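Local coordinates for protein transcriptional regulators (LACI-FAMILY TRANSCRIPTIONAL REGULATORY PROTEIN) (PDB 3GYB) that probably regulates transcription by binding DNA as a LacI-family protein, and whose periplasmic-binding-protein-like core binds a magnesium ion here, at residues D102-E107 against L259-I264; I108-L113 against E136-T141; P215-Q218 against N223-T226. All coordinates share one frame; numbering follows the deposited sequence.

Contact 1 of 3, residues D102-E107 against L259-I264; sequences DFRGAE and LQPSLI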
loop_
_atom_site.group_PDB
_atom_site.type_symbol
_atom_site.label_atom_id
_atom_site.label_comp_id
_atom_site.label_asym_id
_atom_site.label_seq_id
_atom_site.Cartn_x
_atom_site.Cartn_y
_atom_site.Cartn_z
ATOM N N ASP A 102 13.381 10.295 -14.539
ATOM C CA ASP A 102 11.961 10.460 -14.856
ATOM C C ASP A 102 11.707 10.854 -16.300
ATOM O O ASP A 102 10.699 10.466 -16.889
ATOM C CB ASP A 102 11.323 11.505 -13.940
ATOM C CG ASP A 102 11.140 11.001 -12.530
ATOM O OD1 ASP A 102 10.519 9.928 -12.366
ATOM O OD2 ASP A 102 11.613 11.677 -11.593
ATOM N N PHE A 103 12.609 11.643 -16.872
ATOM C CA PHE A 103 12.438 12.049 -18.258
ATOM C C PHE A 103 12.497 10.819 -19.155
ATOM O O PHE A 103 11.662 10.645 -20.043
ATOM C CB PHE A 103 13.523 13.053 -18.648
ATOM C CG PHE A 103 13.426 14.358 -17.912
ATOM C CD1 PHE A 103 12.319 15.184 -18.084
ATOM C CD2 PHE A 103 14.430 14.756 -17.037
ATOM C CE1 PHE A 103 12.213 16.388 -17.394
ATOM C CE2 PHE A 103 14.333 15.960 -16.342
ATOM C CZ PHE A 103 13.224 16.776 -16.521
ATOM N N ARG A 104 13.475 9.957 -18.902
ATOM C CA ARG A 104 13.638 8.736 -19.681
ATOM C C ARG A 104 12.461 7.785 -19.462
ATOM O O ARG A 104 11.930 7.212 -20.414
ATOM C CB ARG A 104 14.949 8.044 -19.295
ATOM C CG ARG A 104 15.177 6.686 -19.947
ATOM C CD ARG A 104 15.126 6.761 -21.466
ATOM N NE ARG A 104 15.389 5.460 -22.071
ATOM C CZ ARG A 104 15.039 5.122 -23.307
ATOM N NH1 ARG A 104 14.406 5.992 -24.081
ATOM N NH2 ARG A 104 15.316 3.908 -23.766
ATOM N N GLY A 105 12.060 7.623 -18.204
ATOM C CA GLY A 105 10.952 6.739 -17.889
ATOM C C GLY A 105 9.669 7.126 -18.598
ATOM O O GLY A 105 8.979 6.276 -19.170
ATOM N N ALA A 106 9.349 8.415 -18.566
ATOM C CA ALA A 106 8.144 8.918 -19.212
ATOM C C ALA A 106 8.270 8.794 -20.731
ATOM O O ALA A 106 7.282 8.605 -21.434
ATOM C CB ALA A 106 7.905 10.367 -18.816
ATOM N N GLU A 107 9.494 8.900 -21.231
ATOM C CA GLU A 107 9.730 8.778 -22.665
ATOM C C GLU A 107 9.439 7.338 -23.086
ATOM O O GLU A 107 8.797 7.092 -24.110
ATOM C CB GLU A 107 11.183 9.134 -22.988
ATOM C CG GLU A 107 11.564 8.930 -24.445
ATOM C CD GLU A 107 13.008 9.301 -24.719
ATOM O OE1 GLU A 107 13.909 8.739 -24.059
ATOM O OE2 GLU A 107 13.242 10.157 -25.597
ATOM N N LEU A 259 19.453 6.324 -11.655
ATOM C CA LEU A 259 19.235 4.967 -12.127
ATOM C C LEU A 259 18.314 4.940 -13.335
ATOM O O LEU A 259 17.438 5.787 -13.480
ATOM C CB LEU A 259 18.671 4.096 -11.002
ATOM C CG LEU A 259 19.723 3.774 -9.936
ATOM C CD1 LEU A 259 19.535 4.682 -8.733
ATOM C CD2 LEU A 259 19.620 2.315 -9.536
ATOM N N GLN A 260 18.522 3.960 -14.206
ATOM C CA GLN A 260 17.711 3.844 -15.406
ATOM C C GLN A 260 16.397 3.106 -15.190
ATOM O O GLN A 260 16.358 2.040 -14.575
ATOM C CB GLN A 260 18.501 3.141 -16.513
ATOM C CG GLN A 260 19.719 3.916 -16.978
ATOM C CD GLN A 260 19.364 5.313 -17.434
ATOM O OE1 GLN A 260 19.935 6.297 -16.959
ATOM N NE2 GLN A 260 18.417 5.411 -18.362
ATOM N N PRO A 261 15.294 3.682 -15.685
ATOM C CA PRO A 261 13.986 3.040 -15.539
ATOM C C PRO A 261 13.826 2.060 -16.699
ATOM O O PRO A 261 14.627 2.062 -17.637
ATOM C CB PRO A 261 13.025 4.214 -15.630
ATOM C CG PRO A 261 13.693 5.088 -16.651
ATOM C CD PRO A 261 15.149 5.054 -16.208
ATOM N N SER A 262 12.801 1.217 -16.641
ATOM C CA SER A 262 12.576 0.250 -17.704
ATOM C C SER A 262 11.111 -0.146 -17.779
ATOM O O SER A 262 10.380 -0.051 -16.797
ATOM C CB SER A 262 13.443 -0.993 -17.483
ATOM O OG SER A 262 13.225 -1.548 -16.196
ATOM N N LEU A 263 10.690 -0.578 -18.961
ATOM C CA LEU A 263 9.312 -0.987 -19.184
ATOM C C LEU A 263 9.053 -2.416 -18.726
ATOM O O LEU A 263 9.849 -3.318 -18.990
ATOM C CB LEU A 263 8.978 -0.874 -20.675
ATOM C CG LEU A 263 7.659 -1.502 -21.141
ATOM C CD1 LEU A 263 6.485 -0.705 -20.591
ATOM C CD2 LEU A 263 7.620 -1.521 -22.659
ATOM N N ILE A 264 7.937 -2.614 -18.027
ATOM C CA ILE A 264 7.542 -3.943 -17.586
ATOM C C ILE A 264 6.173 -4.140 -18.207
ATOM O O ILE A 264 5.201 -3.492 -17.814
ATOM C CB ILE A 264 7.416 -4.054 -16.054
ATOM C CG1 ILE A 264 8.783 -3.841 -15.396
ATOM C CG2 ILE A 264 6.878 -5.430 -15.682
ATOM C CD1 ILE A 264 8.753 -3.944 -13.881
#

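Contact 2 of 3, residues I108-L113 against E136-T141; sequences IATKHL and ESFEAT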
loop_
_atom_site.group_PDB
_atom_site.type_symbol
_atom_site.label_atom_id
_atom_site.label_comp_id
_atom_site.label_asym_id
_atom_site.label_seq_id
_atom_site.Cartn_x
_atom_site.Cartn_y
_atom_site.Cartn_z
ATOM N N ILE A 108 9.911 6.392 -22.282
ATOM C CA ILE A 108 9.703 4.980 -22.562
ATOM C C ILE A 108 8.213 4.657 -22.582
ATOM O O ILE A 108 7.730 3.981 -23.486
ATOM C CB ILE A 108 10.378 4.094 -21.496
ATOM C CG1 ILE A 108 11.899 4.259 -21.574
ATOM C CG2 ILE A 108 9.972 2.638 -21.689
ATOM C CD1 ILE A 108 12.662 3.464 -20.528
ATOM N N ALA A 109 7.494 5.148 -21.577
ATOM C CA ALA A 109 6.065 4.904 -21.472
ATOM C C ALA A 109 5.302 5.460 -22.664
ATOM O O ALA A 109 4.471 4.773 -23.256
ATOM C CB ALA A 109 5.522 5.520 -20.185
ATOM N N THR A 110 5.587 6.712 -23.006
ATOM C CA THR A 110 4.911 7.370 -24.112
ATOM C C THR A 110 5.258 6.712 -25.437
ATOM O O THR A 110 4.377 6.438 -26.252
ATOM C CB THR A 110 5.285 8.859 -24.155
ATOM O OG1 THR A 110 5.029 9.437 -22.869
ATOM C CG2 THR A 110 4.459 9.596 -25.200
ATOM N N LYS A 111 6.544 6.450 -25.639
ATOM C CA LYS A 111 7.007 5.818 -26.867
ATOM C C LYS A 111 6.372 4.437 -27.019
ATOM O O LYS A 111 6.050 4.019 -28.128
ATOM C CB LYS A 111 8.534 5.698 -26.855
ATOM C CG LYS A 111 9.130 5.076 -28.122
ATOM C CD LYS A 111 8.833 5.919 -29.352
ATOM C CE LYS A 111 9.511 5.350 -30.590
ATOM N NZ LYS A 111 10.977 5.196 -30.394
ATOM N N HIS A 112 6.180 3.731 -25.905
ATOM C CA HIS A 112 5.569 2.405 -25.967
ATOM C C HIS A 112 4.155 2.510 -26.529
ATOM O O HIS A 112 3.766 1.736 -27.400
ATOM C CB HIS A 112 5.529 1.759 -24.575
ATOM C CG HIS A 112 4.962 0.371 -24.566
ATOM N ND1 HIS A 112 5.502 -0.659 -25.304
ATOM C CD2 HIS A 112 3.913 -0.159 -23.891
ATOM C CE1 HIS A 112 4.812 -1.765 -25.085
ATOM N NE2 HIS A 112 3.843 -1.488 -24.230
ATOM N N LEU A 113 3.384 3.474 -26.027
ATOM C CA LEU A 113 2.021 3.665 -26.503
ATOM C C LEU A 113 2.031 4.057 -27.977
ATOM O O LEU A 113 1.205 3.588 -28.759
ATOM C CB LEU A 113 1.316 4.739 -25.669
ATOM C CG LEU A 113 1.106 4.351 -24.201
ATOM C CD1 LEU A 113 0.382 5.484 -23.470
ATOM C CD2 LEU A 113 0.289 3.064 -24.127
ATOM N N GLU A 136 6.445 16.821 -18.414
ATOM C CA GLU A 136 7.256 17.517 -19.407
ATOM C C GLU A 136 7.797 16.555 -20.459
ATOM O O GLU A 136 7.798 16.861 -21.654
ATOM C CB GLU A 136 8.401 18.261 -18.715
ATOM C CG GLU A 136 7.925 19.346 -17.766
ATOM C CD GLU A 136 9.070 20.138 -17.164
ATOM O OE1 GLU A 136 9.985 19.518 -16.577
ATOM O OE2 GLU A 136 9.052 21.381 -17.273
ATOM N N SER A 137 8.251 15.386 -20.020
ATOM C CA SER A 137 8.773 14.394 -20.947
ATOM C C SER A 137 7.643 13.844 -21.814
ATOM O O SER A 137 7.826 13.594 -23.004
ATOM C CB SER A 137 9.457 13.259 -20.184
ATOM O OG SER A 137 9.942 12.273 -21.082
ATOM N N PHE A 138 6.471 13.646 -21.218
ATOM C CA PHE A 138 5.327 13.159 -21.980
ATOM C C PHE A 138 5.061 14.110 -23.148
ATOM O O PHE A 138 4.935 13.685 -24.298
ATOM C CB PHE A 138 4.081 13.086 -21.088
ATOM C CG PHE A 138 2.795 12.942 -21.856
ATOM C CD1 PHE A 138 2.498 11.763 -22.531
ATOM C CD2 PHE A 138 1.880 13.993 -21.908
ATOM C CE1 PHE A 138 1.309 11.629 -23.248
ATOM C CE2 PHE A 138 0.686 13.868 -22.626
ATOM C CZ PHE A 138 0.400 12.685 -23.295
ATOM N N GLU A 139 4.991 15.403 -22.853
ATOM C CA GLU A 139 4.722 16.384 -23.895
ATOM C C GLU A 139 5.829 16.438 -24.934
ATOM O O GLU A 139 5.556 16.487 -26.132
ATOM C CB GLU A 139 4.524 17.783 -23.298
ATOM C CG GLU A 139 3.238 17.961 -22.495
ATOM C CD GLU A 139 2.668 19.366 -22.609
ATOM O OE1 GLU A 139 3.462 20.331 -22.629
ATOM O OE2 GLU A 139 1.426 19.510 -22.669
ATOM N N ALA A 140 7.078 16.436 -24.479
ATOM C CA ALA A 140 8.207 16.501 -25.404
ATOM C C ALA A 140 8.253 15.278 -26.315
ATOM O O ALA A 140 8.551 15.383 -27.507
ATOM C CB ALA A 140 9.517 16.623 -24.631
ATOM N N THR A 141 7.965 14.110 -25.752
ATOM C CA THR A 141 7.982 12.883 -26.533
ATOM C C THR A 141 6.836 12.875 -27.535
ATOM O O THR A 141 7.016 12.439 -28.674
ATOM C CB THR A 141 7.884 11.654 -25.625
ATOM O OG1 THR A 141 8.997 11.653 -24.723
ATOM C CG2 THR A 141 7.899 10.368 -26.450
#

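Contact 3 of 3, residues P215-Q218 against N223-T226; sequences PLAQ and NLTT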
loop_
_atom_site.group_PDB
_atom_site.type_symbol
_atom_site.label_atom_id
_atom_site.label_comp_id
_atom_site.label_asym_id
_atom_site.label_seq_id
_atom_site.Cartn_x
_atom_site.Cartn_y
_atom_site.Cartn_z
ATOM N N PRO A 215 3.858 -2.997 -5.695
ATOM C CA PRO A 215 3.460 -4.391 -5.472
ATOM C C PRO A 215 2.057 -4.618 -6.052
ATOM O O PRO A 215 1.745 -5.699 -6.546
ATOM C CB PRO A 215 3.484 -4.512 -3.952
ATOM C CG PRO A 215 4.606 -3.595 -3.572
ATOM C CD PRO A 215 4.339 -2.382 -4.445
ATOM N N LEU A 216 1.222 -3.583 -5.998
ATOM C CA LEU A 216 -0.138 -3.658 -6.528
ATOM C C LEU A 216 -0.126 -3.969 -8.022
ATOM O O LEU A 216 -0.915 -4.781 -8.514
ATOM C CB LEU A 216 -0.874 -2.330 -6.302
ATOM C CG LEU A 216 -1.183 -1.892 -4.868
ATOM C CD1 LEU A 216 -1.689 -0.454 -4.871
ATOM C CD2 LEU A 216 -2.221 -2.820 -4.257
ATOM N N ALA A 217 0.773 -3.316 -8.750
ATOM C CA ALA A 217 0.873 -3.527 -10.187
ATOM C C ALA A 217 1.279 -4.957 -10.503
ATOM O O ALA A 217 0.936 -5.488 -11.556
ATOM C CB ALA A 217 1.896 -2.551 -10.789
ATOM N N GLN A 218 2.004 -5.565 -9.570
ATOM C CA GLN A 218 2.510 -6.930 -9.704
ATOM C C GLN A 218 1.479 -8.027 -9.455
ATOM O O GLN A 218 1.714 -9.190 -9.796
ATOM C CB GLN A 218 3.681 -7.131 -8.743
ATOM C CG GLN A 218 4.869 -6.211 -8.991
ATOM C CD GLN A 218 5.866 -6.245 -7.852
ATOM O OE1 GLN A 218 6.143 -7.305 -7.294
ATOM N NE2 GLN A 218 6.420 -5.084 -7.507
ATOM N N ASN A 223 -2.433 -6.644 -12.509
ATOM C CA ASN A 223 -1.569 -6.967 -13.647
ATOM C C ASN A 223 -1.308 -5.750 -14.536
ATOM O O ASN A 223 -1.533 -5.785 -15.744
ATOM C CB ASN A 223 -2.249 -8.074 -14.457
ATOM C CG ASN A 223 -1.296 -8.796 -15.383
ATOM O OD1 ASN A 223 -0.149 -9.044 -15.034
ATOM N ND2 ASN A 223 -1.779 -9.150 -16.567
ATOM N N LEU A 224 -0.784 -4.700 -13.918
ATOM C CA LEU A 224 -0.532 -3.416 -14.572
ATOM C C LEU A 224 0.788 -3.223 -15.326
ATOM O O LEU A 224 1.867 -3.403 -14.759
ATOM C CB LEU A 224 -0.631 -2.320 -13.501
ATOM C CG LEU A 224 -1.294 -0.944 -13.654
ATOM C CD1 LEU A 224 -0.575 0.004 -12.696
ATOM C CD2 LEU A 224 -1.242 -0.408 -15.070
ATOM N N THR A 225 0.697 -2.831 -16.596
ATOM C CA THR A 225 1.891 -2.538 -17.385
ATOM C C THR A 225 2.376 -1.232 -16.763
ATOM O O THR A 225 1.592 -0.307 -16.559
ATOM C CB THR A 225 1.532 -2.345 -18.863
ATOM O OG1 THR A 225 1.126 -3.606 -19.402
ATOM C CG2 THR A 225 2.722 -1.808 -19.656
ATOM N N THR A 226 3.667 -1.153 -16.465
ATOM C CA THR A 226 4.189 0.015 -15.773
ATOM C C THR A 226 5.675 0.232 -16.033
ATOM O O THR A 226 6.372 -0.651 -16.533
ATOM C CB THR A 226 3.963 -0.188 -14.247
ATOM O OG1 THR A 226 4.432 0.941 -13.506
ATOM C CG2 THR A 226 4.708 -1.439 -13.780
HETATM O O HOH W 1 0.945 -10.287 -12.606
#

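Contact 1 of 3, residues D102-E107 against L259-I264
P261 presses the corner of its ring against the backbone of G105, and this is the tight part of the contact. P261 CG lies 3.4 Å from G105 N and equally close to G105 CA. P261 CB follows at 4.0 Å from G105 CA. Glycine has no side chain at this point, so the ring sits directly on the helix backbone. G105 and P261 are also the pair whose CA atoms come nearest, 5.3 Å apart. Both residues are buried. The proline also touches Y211, I227 and D101.

The helix 102-115 belongs to the half of the periplasmic-binding-protein-like fold whose sheet includes strands 121-124, 179-182 and 207-211. The strand 258-264 is one of the links between the two halves of that fold. It bonds through its backbone to A99 and D101 on one side and to T226 and D228 on the other. The first turns of the helix rest on P261, where this strand is interrupted.

The outer side is looser and exposed. R104 has CG anti to its own backbone nitrogen (chi1 175°), and the chain then bends at chi2. The R104 side chain crosses those of Q260 and P261 at about a right angle. R104 CG lies 3.8 Å from Q260 NE2, and no hydrogen bond joins the two side chains. The guanidinium reaches forward along its own helix, to E107. R104 NH1 makes a salt bridge of 2.8 Å to E107 OE1. NH1 meets OE1 from above the carboxylate plane, 47° out of it.

Contact 2 of 3, residues I108-L113 against E136-T141
T110 and T141 meet through their methyl groups where two helices of the periplasmic-binding-protein-like fold pack together. T110 CG2 and T141 CG2 are 3.7 Å apart. The two side chains slide past each other in opposite directions. On the other flank T110 OG1 stands at the edge of the F138 ring, in its plane, 3.5 Å from F138 CD1. T110 crosses the phenylalanine at about a right angle. No hydrogen bond spans the segments.

The helix axes run in roughly the same direction, 38° apart, and approach to 9.2 Å. T110 and F138 have the nearest CA atoms.

Further out, the threonine hydroxyls are held by their own helices. T110 OG1 bonds to the A106 carbonyl one turn earlier, and its CG2 lies anti to the backbone nitrogen, facing T141. T110 also touches F181 of strand 179-182. The H123 and F138 rings meet with their planes about 25° apart, and P149 also touches F138. T141 OG1 donates to S137 O at 2.8 Å. S137 O also accepts from T141 N, and these two donors reach it from opposite faces of the carbonyl plane.

Contact 3 of 3, residues P215-Q218 against N223-T226
A short, weakly bonded helical turn at 215-218 and the chain returning to strand 226-228 lie in the connection between strands 207-211 and 226-228. A217 and L224 hold its two arms together. Their CA atoms are 4.6 Å apart. One direct hydrogen bond joins the segments: L224 N donates to A217 O at 3.0 Å. The donor lies in the carbonyl plane, on a lone pair, but the bond is bent, with an N-H...O angle of 145°. N223 CA also packs against A217 O, at 3.6 Å.

Next to this bond the side chains make an apolar contact. A217 CB touches L224 CB at 3.7 Å, and L224 CD1 lies a little further off at 4.0 Å. The small A217 side chain thus meets both the root and one branch of the leucine. T226 CG2 approaches the same methyl more loosely, 4.3 Å from A217 CB. The T226 hydroxyl is used by other partners, D185 OD1 and N213 N.

A water also bridges the two arms, 2.9 Å from N223 OD1 and 3.1 Å from Q218 O. N223 has positive backbone angles (phi 42°, psi 56°), which turn the chain just before L224. L216 on the short helix packs against L216 of the second subunit.

Helix 185-198 covers the apolar patch. L224 packs on A188 and L192, and D185 touches both A217 and L224. T225 bonds through its backbone to G210 of strand 207-211, and T226 to I264 of strand 258-264.

Contacts 1 and 2 share helix 102-115, and their centres are 10 Å apart. S137 ties them together: its OG lies 2.6 Å from F103 O, a probable hydrogen bond between the two helices. Contacts 1 and 3 are joined through the sheet, where I264 N lies 2.9 Å from T226 O. Contacts 2 and 3 do not touch, with nearest atoms about 5 Å apart. The magnesium ion, held by D212, D229 and S231, lies near contacts 1 and 3. The side chain of P261 is about 9 Å from the magnesium ion. The side chain of T226 is about 7 Å from the same ion. Contact 2 is away from this site.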